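Local coordinates for glycosyl hydrolase family 2, TIM barrel domain protein (Parabacteroides merdae ATCC 43184, PDB 6DXU), which probably hydrolyses beta-glucuronides, as a glycoside hydrolase family 2 beta-glucuronidase of a human gut bacterium, at residues Tyr122-His127 against Lys161-Ile166; Val276-Asp281 against Gly382-Glu387; Leu325-Thr330 against Gly359-Arg364. All blocks are in the same frame, centred on the assembly; numbering follows the deposited sequence.

Contact 1: Tyr122-His127 against Lys161-Ile166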
loop_
_atom_site.group_PDB
_atom_site.type_symbol
_atom_site.label_atom_id
_atom_site.label_comp_id
_atom_site.label_asym_id
_atom_site.label_seq_id
_atom_site.Cartn_x
_atom_site.Cartn_y
_atom_site.Cartn_z
ATOM N N TYR D 122 -20.643 -1.612 -7.441
ATOM C CA TYR D 122 -20.284 -2.985 -7.779
ATOM C C TYR D 122 -21.250 -3.558 -8.803
ATOM O O TYR D 122 -22.471 -3.402 -8.681
ATOM C CB TYR D 122 -20.303 -3.892 -6.551
ATOM C CG TYR D 122 -19.314 -3.496 -5.506
ATOM C CD1 TYR D 122 -19.619 -2.501 -4.597
ATOM C CD2 TYR D 122 -18.054 -4.112 -5.436
ATOM C CE1 TYR D 122 -18.703 -2.128 -3.627
ATOM C CE2 TYR D 122 -17.140 -3.749 -4.462
ATOM C CZ TYR D 122 -17.478 -2.747 -3.565
ATOM O OH TYR D 122 -16.594 -2.359 -2.587
ATOM N N VAL D 123 -20.692 -4.228 -9.802
ATOM C CA VAL D 123 -21.445 -5.062 -10.735
ATOM C C VAL D 123 -21.096 -6.506 -10.401
ATOM O O VAL D 123 -19.937 -6.916 -10.551
ATOM C CB VAL D 123 -21.100 -4.718 -12.193
ATOM C CG1 VAL D 123 -21.701 -5.760 -13.134
ATOM C CG2 VAL D 123 -21.579 -3.293 -12.538
ATOM N N TYR D 124 -22.088 -7.274 -9.938
ATOM C CA TYR D 124 -21.836 -8.564 -9.294
ATOM C C TYR D 124 -20.763 -8.356 -8.223
ATOM O O TYR D 124 -20.949 -7.521 -7.332
ATOM C CB TYR D 124 -21.444 -9.630 -10.327
ATOM C CG TYR D 124 -21.489 -11.053 -9.806
ATOM C CD1 TYR D 124 -22.585 -11.532 -9.087
ATOM C CD2 TYR D 124 -20.403 -11.901 -9.987
ATOM C CE1 TYR D 124 -22.601 -12.848 -8.593
ATOM C CE2 TYR D 124 -20.404 -13.197 -9.496
ATOM C CZ TYR D 124 -21.500 -13.668 -8.808
ATOM O OH TYR D 124 -21.473 -14.968 -8.330
ATOM N N THR D 125 -19.629 -9.057 -8.301
ATOM C CA THR D 125 -18.583 -8.919 -7.293
ATOM C C THR D 125 -17.469 -7.963 -7.708
ATOM O O THR D 125 -16.457 -7.873 -7.007
ATOM C CB THR D 125 -17.977 -10.284 -6.952
ATOM O OG1 THR D 125 -17.480 -10.890 -8.148
ATOM C CG2 THR D 125 -19.029 -11.192 -6.304
ATOM N N THR D 126 -17.611 -7.275 -8.834
ATOM C CA THR D 126 -16.537 -6.448 -9.373
ATOM C C THR D 126 -16.748 -4.991 -8.983
ATOM O O THR D 126 -17.803 -4.410 -9.260
ATOM C CB THR D 126 -16.448 -6.609 -10.892
ATOM O OG1 THR D 126 -16.056 -7.956 -11.194
ATOM C CG2 THR D 126 -15.426 -5.649 -11.495
ATOM N N HIS D 127 -15.753 -4.413 -8.337
ATOM C CA HIS D 127 -15.763 -2.988 -8.035
ATOM C C HIS D 127 -15.500 -2.198 -9.320
ATOM O O HIS D 127 -14.441 -2.349 -9.939
ATOM C CB HIS D 127 -14.722 -2.722 -6.949
ATOM C CG HIS D 127 -14.681 -1.309 -6.454
ATOM N ND1 HIS D 127 -13.695 -0.421 -6.823
ATOM C CD2 HIS D 127 -15.525 -0.620 -5.653
ATOM C CE1 HIS D 127 -13.915 0.746 -6.245
ATOM N NE2 HIS D 127 -15.020 0.654 -5.528
ATOM N N LYS D 161 -31.009 -10.708 -15.280
ATOM C CA LYS D 161 -30.718 -9.373 -14.781
ATOM C C LYS D 161 -29.296 -9.310 -14.234
ATOM O O LYS D 161 -28.624 -10.323 -14.090
ATOM C CB LYS D 161 -31.725 -8.954 -13.722
ATOM C CG LYS D 161 -33.152 -8.843 -14.272
ATOM C CD LYS D 161 -34.113 -8.396 -13.192
ATOM C CE LYS D 161 -35.528 -8.289 -13.737
ATOM N NZ LYS D 161 -36.462 -7.750 -12.709
ATOM N N VAL D 162 -28.831 -8.093 -13.965
ATOM C CA VAL D 162 -27.467 -7.846 -13.509
ATOM C C VAL D 162 -27.536 -7.245 -12.109
ATOM O O VAL D 162 -28.153 -6.192 -11.923
ATOM C CB VAL D 162 -26.708 -6.905 -14.458
ATOM C CG1 VAL D 162 -25.298 -6.622 -13.919
ATOM C CG2 VAL D 162 -26.670 -7.495 -15.874
ATOM N N PRO D 163 -26.917 -7.857 -11.098
ATOM C CA PRO D 163 -26.982 -7.277 -9.755
ATOM C C PRO D 163 -26.073 -6.062 -9.677
ATOM O O PRO D 163 -24.872 -6.136 -9.955
ATOM C CB PRO D 163 -26.496 -8.417 -8.841
ATOM C CG PRO D 163 -25.668 -9.277 -9.719
ATOM C CD PRO D 163 -26.165 -9.123 -11.130
ATOM N N LEU D 164 -26.655 -4.954 -9.253
ATOM C CA LEU D 164 -25.961 -3.701 -9.027
ATOM C C LEU D 164 -26.055 -3.434 -7.537
ATOM O O LEU D 164 -27.159 -3.404 -6.986
ATOM C CB LEU D 164 -26.617 -2.569 -9.833
ATOM C CG LEU D 164 -26.113 -1.153 -9.562
ATOM C CD1 LEU D 164 -24.644 -1.030 -9.902
ATOM C CD2 LEU D 164 -26.939 -0.113 -10.349
ATOM N N SER D 165 -24.910 -3.265 -6.884
ATOM C CA SER D 165 -24.869 -3.003 -5.455
ATOM C C SER D 165 -24.037 -1.751 -5.265
ATOM O O SER D 165 -22.963 -1.622 -5.862
ATOM C CB SER D 165 -24.251 -4.186 -4.674
ATOM O OG SER D 165 -24.859 -5.412 -5.076
ATOM N N ILE D 166 -24.529 -0.830 -4.442
ATOM C CA ILE D 166 -23.897 0.471 -4.274
ATOM C C ILE D 166 -23.771 0.726 -2.782
ATOM O O ILE D 166 -24.749 0.602 -2.042
ATOM C CB ILE D 166 -24.707 1.594 -4.951
ATOM C CG1 ILE D 166 -24.774 1.360 -6.470
ATOM C CG2 ILE D 166 -24.079 2.948 -4.623
ATOM C CD1 ILE D 166 -25.789 2.276 -7.242
HETATM O O HOH W 1 -23.326 -6.161 -7.114
#
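Val-123 and Val-162 each carry CG1 anti to the backbone N (chi1 170° and 178°), and these two methyls meet 3.8 Å apart on the sheet face that also carries Leu-164, where strands 118-123 and 162-169 pair antiparallel in the sugar-binding domain. The pairing ends where the chain reverses: Val-123 to Thr-126 form a type II' turn that links strand 118-123 to strand 126-132 as a beta hairpin. Tyr-122 and Ser-165 are a hydrogen-bonded pair, joined by Tyr-122 N to Ser-165 O at 2.8 Å and Ser-165 N to Tyr-122 O at 3.0 Å; Val-123 and Leu-164 follow as a non-hydrogen-bonded pair. Tyr-124 takes the first corner of the turn with phi 50°, a sign commoner for glycine, yet its N still reaches Pro-163 O at 3.0 Å. Pro-163 suits the spot because an N-H here would find no partner in Tyr-124 O, which the turn has carried 7.1 Å from Pro-163 N, while its CG packs at the edge of the Tyr-124 ring. Small Ser-165 leaves room beside Tyr-122, whose ring edge is met in plane by Ser-165 O. A water fastens turn to strand, lying 2.7 Å from Tyr-124 O and 2.7 Å from Ser-165 OG.

Contact 2: Val276-Asp281 against Gly382-Glu387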
loop_
_atom_site.group_PDB
_atom_site.type_symbol
_atom_site.label_atom_id
_atom_site.label_comp_id
_atom_site.label_asym_id
_atom_site.label_seq_id
_atom_site.Cartn_x
_atom_site.Cartn_y
_atom_site.Cartn_z
ATOM N N VAL D 276 -30.804 37.570 -28.994
ATOM C CA VAL D 276 -31.780 37.751 -27.928
ATOM C C VAL D 276 -31.111 37.521 -26.580
ATOM O O VAL D 276 -30.469 36.485 -26.353
ATOM C CB VAL D 276 -32.970 36.807 -28.132
ATOM C CG1 VAL D 276 -33.967 37.001 -27.020
ATOM C CG2 VAL D 276 -33.612 37.067 -29.497
ATOM N N LEU D 277 -31.248 38.486 -25.677
ATOM C CA LEU D 277 -30.511 38.443 -24.426
ATOM C C LEU D 277 -31.294 37.696 -23.353
ATOM O O LEU D 277 -32.524 37.765 -23.296
ATOM C CB LEU D 277 -30.176 39.853 -23.939
ATOM C CG LEU D 277 -29.358 40.732 -24.893
ATOM C CD1 LEU D 277 -28.843 41.975 -24.171
ATOM C CD2 LEU D 277 -28.190 39.941 -25.474
ATOM N N TRP D 278 -30.564 36.980 -22.511
ATOM C CA TRP D 278 -31.128 36.371 -21.314
ATOM C C TRP D 278 -31.207 37.426 -20.217
ATOM O O TRP D 278 -30.253 38.173 -19.993
ATOM C CB TRP D 278 -30.252 35.191 -20.860
ATOM C CG TRP D 278 -30.797 34.380 -19.710
ATOM C CD1 TRP D 278 -31.534 33.226 -19.791
ATOM C CD2 TRP D 278 -30.646 34.662 -18.312
ATOM N NE1 TRP D 278 -31.839 32.769 -18.522
ATOM C CE2 TRP D 278 -31.313 33.636 -17.601
ATOM C CE3 TRP D 278 -30.011 35.679 -17.590
ATOM C CZ2 TRP D 278 -31.364 33.600 -16.203
ATOM C CZ3 TRP D 278 -30.060 35.643 -16.205
ATOM C CH2 TRP D 278 -30.728 34.608 -15.525
ATOM N N ASP D 279 -32.344 37.483 -19.536
ATOM C CA ASP D 279 -32.607 38.473 -18.504
ATOM C C ASP D 279 -33.416 37.822 -17.389
ATOM O O ASP D 279 -34.048 36.787 -17.595
ATOM C CB ASP D 279 -33.340 39.683 -19.110
ATOM C CG ASP D 279 -33.865 40.630 -18.069
ATOM O OD1 ASP D 279 -35.089 40.572 -17.818
ATOM O OD2 ASP D 279 -33.071 41.403 -17.484
ATOM N N VAL D 280 -33.373 38.418 -16.188
ATOM C CA VAL D 280 -34.125 37.832 -15.079
ATOM C C VAL D 280 -35.625 38.027 -15.255
ATOM O O VAL D 280 -36.414 37.245 -14.713
ATOM C CB VAL D 280 -33.653 38.377 -13.718
ATOM C CG1 VAL D 280 -32.214 37.882 -13.413
ATOM C CG2 VAL D 280 -33.741 39.895 -13.656
ATOM N N ASP D 281 -36.050 39.042 -16.008
ATOM C CA ASP D 281 -37.479 39.215 -16.239
ATOM C C ASP D 281 -37.957 38.467 -17.469
ATOM O O ASP D 281 -39.095 37.976 -17.489
ATOM C CB ASP D 281 -37.823 40.702 -16.381
ATOM C CG ASP D 281 -37.587 41.474 -15.097
ATOM O OD1 ASP D 281 -37.018 42.583 -15.166
ATOM O OD2 ASP D 281 -37.954 40.964 -14.019
ATOM N N GLY D 382 -35.223 32.690 -14.667
ATOM C CA GLY D 382 -34.564 33.980 -14.568
ATOM C C GLY D 382 -34.029 34.290 -13.182
ATOM O O GLY D 382 -34.358 35.329 -12.601
ATOM N N ILE D 383 -33.193 33.405 -12.641
ATOM C CA ILE D 383 -32.621 33.567 -11.308
ATOM C C ILE D 383 -31.110 33.437 -11.443
ATOM O O ILE D 383 -30.615 32.366 -11.808
ATOM C CB ILE D 383 -33.164 32.529 -10.313
ATOM C CG1 ILE D 383 -34.687 32.637 -10.210
ATOM C CG2 ILE D 383 -32.483 32.689 -8.936
ATOM C CD1 ILE D 383 -35.315 31.526 -9.343
ATOM N N LEU D 384 -30.381 34.524 -11.178
ATOM C CA LEU D 384 -28.923 34.482 -11.203
ATOM C C LEU D 384 -28.399 33.616 -10.052
ATOM O O LEU D 384 -29.061 33.445 -9.024
ATOM C CB LEU D 384 -28.347 35.894 -11.109
ATOM C CG LEU D 384 -28.680 36.784 -12.315
ATOM C CD1 LEU D 384 -28.539 38.265 -11.967
ATOM C CD2 LEU D 384 -27.800 36.407 -13.493
ATOM N N VAL D 385 -27.187 33.076 -10.218
ATOM C CA VAL D 385 -26.699 32.015 -9.340
ATOM C C VAL D 385 -25.276 32.278 -8.854
ATOM O O VAL D 385 -24.375 32.584 -9.648
ATOM C CB VAL D 385 -26.767 30.645 -10.045
ATOM C CG1 VAL D 385 -25.954 29.583 -9.295
ATOM C CG2 VAL D 385 -28.214 30.202 -10.174
ATOM N N TRP D 386 -25.086 32.106 -7.543
ATOM C CA TRP D 386 -23.802 31.881 -6.886
ATOM C C TRP D 386 -23.791 30.426 -6.430
ATOM O O TRP D 386 -24.707 29.987 -5.714
ATOM C CB TRP D 386 -23.657 32.864 -5.721
ATOM C CG TRP D 386 -22.601 32.671 -4.631
ATOM C CD1 TRP D 386 -22.026 31.496 -4.180
ATOM C CD2 TRP D 386 -22.049 33.716 -3.810
ATOM N NE1 TRP D 386 -21.147 31.763 -3.151
ATOM C CE2 TRP D 386 -21.144 33.110 -2.903
ATOM C CE3 TRP D 386 -22.228 35.098 -3.759
ATOM C CZ2 TRP D 386 -20.431 33.847 -1.963
ATOM C CZ3 TRP D 386 -21.507 35.826 -2.831
ATOM C CH2 TRP D 386 -20.632 35.204 -1.941
ATOM N N GLU D 387 -22.804 29.663 -6.903
ATOM C CA GLU D 387 -22.684 28.257 -6.546
ATOM C C GLU D 387 -21.272 28.000 -6.043
ATOM O O GLU D 387 -20.294 28.386 -6.704
ATOM C CB GLU D 387 -23.029 27.360 -7.748
ATOM C CG GLU D 387 -23.290 25.885 -7.363
ATOM C CD GLU D 387 -23.710 25.041 -8.554
ATOM O OE1 GLU D 387 -23.223 25.279 -9.692
ATOM O OE2 GLU D 387 -24.537 24.138 -8.353
#
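Asp-279, whose carbonyl O lies near Gly-382 CA, offers OD1 to two backbone N-H groups: Asp-281 N, 2.6 Å from Asp-279 OD1 and above the carboxylate plane, and Val-282 N beyond the segment. The first bond makes an Asx turn, which probably helps to hold the loop in the bend from which Trp-278 and Val-280 meet Gly-382 and Leu-384. Gly-382 leaves helix 372-381 with phi 87°, where a CB would press on the preceding carbonyl O and strike Val-280 O; without one, the CA atoms of Gly-382 and Val-280 come within 3.9 Å. With CG anti to the backbone N (chi1 -174°), the indole of Trp-278 is carried to the barrel segment, passing Leu-384 in the opposite direction: CZ2 lies 3.6 Å from Gly-382 CA and CZ3 3.6 Å from Leu-384 CD2, while NE1 hydrogen-bonds to Asp-379 O in the helix's last turn. Val-280 CG1 touches Leu-384 CG at 3.9 Å. Lacking the indole, an alanine in place of Trp-278 would probably leave Asp-379 O without its mate and open a gap beside Leu-384 CD2. The join thus rests on van der Waals fit, its polar bonds lying within the loop or running from indole to helix.

Contact 3: Leu325-Thr330 against Gly359-Arg364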
loop_
_atom_site.group_PDB
_atom_site.type_symbol
_atom_site.label_atom_id
_atom_site.label_comp_id
_atom_site.label_asym_id
_atom_site.label_seq_id
_atom_site.Cartn_x
_atom_site.Cartn_y
_atom_site.Cartn_z
ATOM N N LEU D 325 -29.032 46.345 -11.699
ATOM C CA LEU D 325 -29.982 45.357 -11.198
ATOM C C LEU D 325 -29.676 45.068 -9.737
ATOM O O LEU D 325 -28.592 44.576 -9.415
ATOM C CB LEU D 325 -29.934 44.066 -12.029
ATOM C CG LEU D 325 -30.848 42.944 -11.524
ATOM C CD1 LEU D 325 -32.329 43.281 -11.722
ATOM C CD2 LEU D 325 -30.503 41.650 -12.256
ATOM N N LEU D 326 -30.605 45.419 -8.852
ATOM C CA LEU D 326 -30.468 45.054 -7.449
ATOM C C LEU D 326 -30.739 43.565 -7.299
ATOM O O LEU D 326 -31.830 43.098 -7.638
ATOM C CB LEU D 326 -31.435 45.867 -6.588
ATOM C CG LEU D 326 -31.419 45.549 -5.087
ATOM C CD1 LEU D 326 -30.074 45.882 -4.495
ATOM C CD2 LEU D 326 -32.515 46.334 -4.374
ATOM N N LEU D 327 -29.746 42.816 -6.820
ATOM C CA LEU D 327 -29.920 41.382 -6.618
ATOM C C LEU D 327 -30.846 41.158 -5.428
ATOM O O LEU D 327 -30.587 41.654 -4.326
ATOM C CB LEU D 327 -28.568 40.692 -6.398
ATOM C CG LEU D 327 -27.629 40.804 -7.604
ATOM C CD1 LEU D 327 -26.236 40.295 -7.252
ATOM C CD2 LEU D 327 -28.184 40.045 -8.808
ATOM N N ARG D 328 -31.953 40.468 -5.680
ATOM C CA ARG D 328 -32.995 40.176 -4.699
ATOM C C ARG D 328 -32.894 38.687 -4.414
ATOM O O ARG D 328 -33.529 37.873 -5.081
ATOM C CB ARG D 328 -34.357 40.545 -5.252
ATOM C CG ARG D 328 -34.564 42.036 -5.436
ATOM C CD ARG D 328 -35.751 42.264 -6.380
ATOM N NE ARG D 328 -36.666 43.316 -5.952
ATOM C CZ ARG D 328 -36.347 44.584 -5.698
ATOM N NH1 ARG D 328 -35.099 45.013 -5.824
ATOM N NH2 ARG D 328 -37.300 45.434 -5.311
ATOM N N GLY D 329 -32.102 38.341 -3.413
ATOM C CA GLY D 329 -31.634 36.978 -3.325
ATOM C C GLY D 329 -32.177 36.138 -2.189
ATOM O O GLY D 329 -32.730 36.652 -1.214
ATOM N N THR D 330 -32.007 34.826 -2.318
ATOM C CA THR D 330 -32.283 33.903 -1.234
ATOM C C THR D 330 -31.216 32.811 -1.292
ATOM O O THR D 330 -30.234 32.915 -2.038
ATOM C CB THR D 330 -33.725 33.377 -1.325
ATOM O OG1 THR D 330 -34.040 32.616 -0.151
ATOM C CG2 THR D 330 -33.921 32.516 -2.564
ATOM N N GLY D 359 -40.582 36.957 -6.221
ATOM C CA GLY D 359 -39.769 38.039 -6.743
ATOM C C GLY D 359 -38.273 37.811 -6.707
ATOM O O GLY D 359 -37.518 38.738 -7.028
ATOM N N VAL D 360 -37.819 36.608 -6.331
ATOM C CA VAL D 360 -36.385 36.333 -6.284
ATOM C C VAL D 360 -35.779 36.479 -7.673
ATOM O O VAL D 360 -36.330 35.983 -8.666
ATOM C CB VAL D 360 -36.152 34.920 -5.718
ATOM C CG1 VAL D 360 -34.679 34.479 -5.875
ATOM C CG2 VAL D 360 -36.594 34.853 -4.256
ATOM N N ASN D 361 -34.619 37.139 -7.756
ATOM C CA ASN D 361 -33.847 37.127 -9.000
ATOM C C ASN D 361 -32.413 36.640 -8.801
ATOM O O ASN D 361 -31.606 36.716 -9.743
ATOM C CB ASN D 361 -33.848 38.508 -9.689
ATOM C CG ASN D 361 -33.107 39.590 -8.891
ATOM O OD1 ASN D 361 -32.256 39.303 -8.050
ATOM N ND2 ASN D 361 -33.449 40.852 -9.156
ATOM N N PHE D 362 -32.071 36.149 -7.611
ATOM C CA PHE D 362 -30.705 35.738 -7.314
ATOM C C PHE D 362 -30.751 34.665 -6.239
ATOM O O PHE D 362 -31.549 34.754 -5.303
ATOM C CB PHE D 362 -29.859 36.928 -6.842
ATOM C CG PHE D 362 -28.486 36.554 -6.350
ATOM C CD1 PHE D 362 -27.566 35.941 -7.189
ATOM C CD2 PHE D 362 -28.115 36.833 -5.046
ATOM C CE1 PHE D 362 -26.295 35.597 -6.712
ATOM C CE2 PHE D 362 -26.871 36.499 -4.562
ATOM C CZ PHE D 362 -25.950 35.876 -5.399
ATOM N N ILE D 363 -29.893 33.654 -6.358
ATOM C CA ILE D 363 -29.835 32.622 -5.333
ATOM C C ILE D 363 -28.389 32.182 -5.154
ATOM O O ILE D 363 -27.638 32.033 -6.127
ATOM C CB ILE D 363 -30.761 31.424 -5.664
ATOM C CG1 ILE D 363 -30.857 30.462 -4.467
ATOM C CG2 ILE D 363 -30.302 30.695 -6.935
ATOM C CD1 ILE D 363 -31.933 29.382 -4.621
ATOM N N ARG D 364 -28.000 32.000 -3.906
ATOM C CA ARG D 364 -26.774 31.293 -3.559
ATOM C C ARG D 364 -27.184 29.894 -3.123
ATOM O O ARG D 364 -28.002 29.745 -2.210
ATOM C CB ARG D 364 -26.021 32.042 -2.462
ATOM C CG ARG D 364 -24.797 31.310 -1.868
ATOM C CD ARG D 364 -24.043 32.237 -0.930
ATOM N NE ARG D 364 -23.021 31.542 -0.149
ATOM C CZ ARG D 364 -22.994 31.456 1.177
ATOM N NH1 ARG D 364 -23.949 32.010 1.918
ATOM N NH2 ARG D 364 -21.997 30.805 1.766
#
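Asn-361 reaches across to the strand of Arg-328 with its whole amide. From CB, a chi1 of 66° sets CG in the crowded position between backbone N and carbonyl carbon, which swings it over to 3.5 Å from Arg-328 N. OD1 then accepts from Arg-328 N at 2.7 Å, almost straight at 170°, and also lies against Leu-327 CA. The other branch, ND2, gives a hydrogen to Leu-326 O at 3.2 Å, with that oxygen in the amide plane, and touches Leu-325 CD1. With both ends engaged the amide cannot flip without losing both bonds, and in effect it probably stands in for backbone partners that strand pairing would have offered here; the aliphatic carbons of Arg-328 pass obliquely alongside it.

From Asn-361 N onward the backbones pair in parallel register. Arg-328 O receives Asn-361 N at 3.0 Å and, weakly, Phe-362 N; Phe-362 O receives Thr-330 N, and Thr-330 O receives Arg-364 N at 3.1 Å. Gly-329 suits its place beside Phe-362, because a CB would come too close to ring atom CD2. Leu-327 CD1 covers one face of that ring. On the helix side, Thr-330 CG2 sits 3.9 Å from each of Val-360 CG1 and CG2, and the Thr-330 side chain also touches Met-355 of helix 345-357. The guanidinium of Arg-364 leaves the contact and forms salt bridges with Glu-388 and Glu-514. Strands 327-330 and 362-364, inclined at 39°, are joined through helix 345-357, whose end at Gly-359 is a Schellman motif: a beta-alpha-beta crossover, the repeating element of the TIM barrel.

Overall arrangement
From the N terminus, contact 1 comes first, closing a loop of 33 residues within the sugar-binding domain, and it is complete before the others begin. Contact 2 opens at 276-281, in the loop between strands 263-273 and 286-294, and closes about a hundred residues later at 382-387 in the TIM barrel. Contact 3 is nested inside that loop and pairs 325-330 with 359-364, closing a loop of 28 residues that holds helix 345-357. Contacts 2 and 3 touch, since strands 362-364 and 384-388 are neighbours: Leu-384 N lies 2.9 Å from Asn-361 O. Contact 2 thus docks a loop beside the barrel wall, whereas contact 1 lies apart, its centre about 42 Å from that of contact 2.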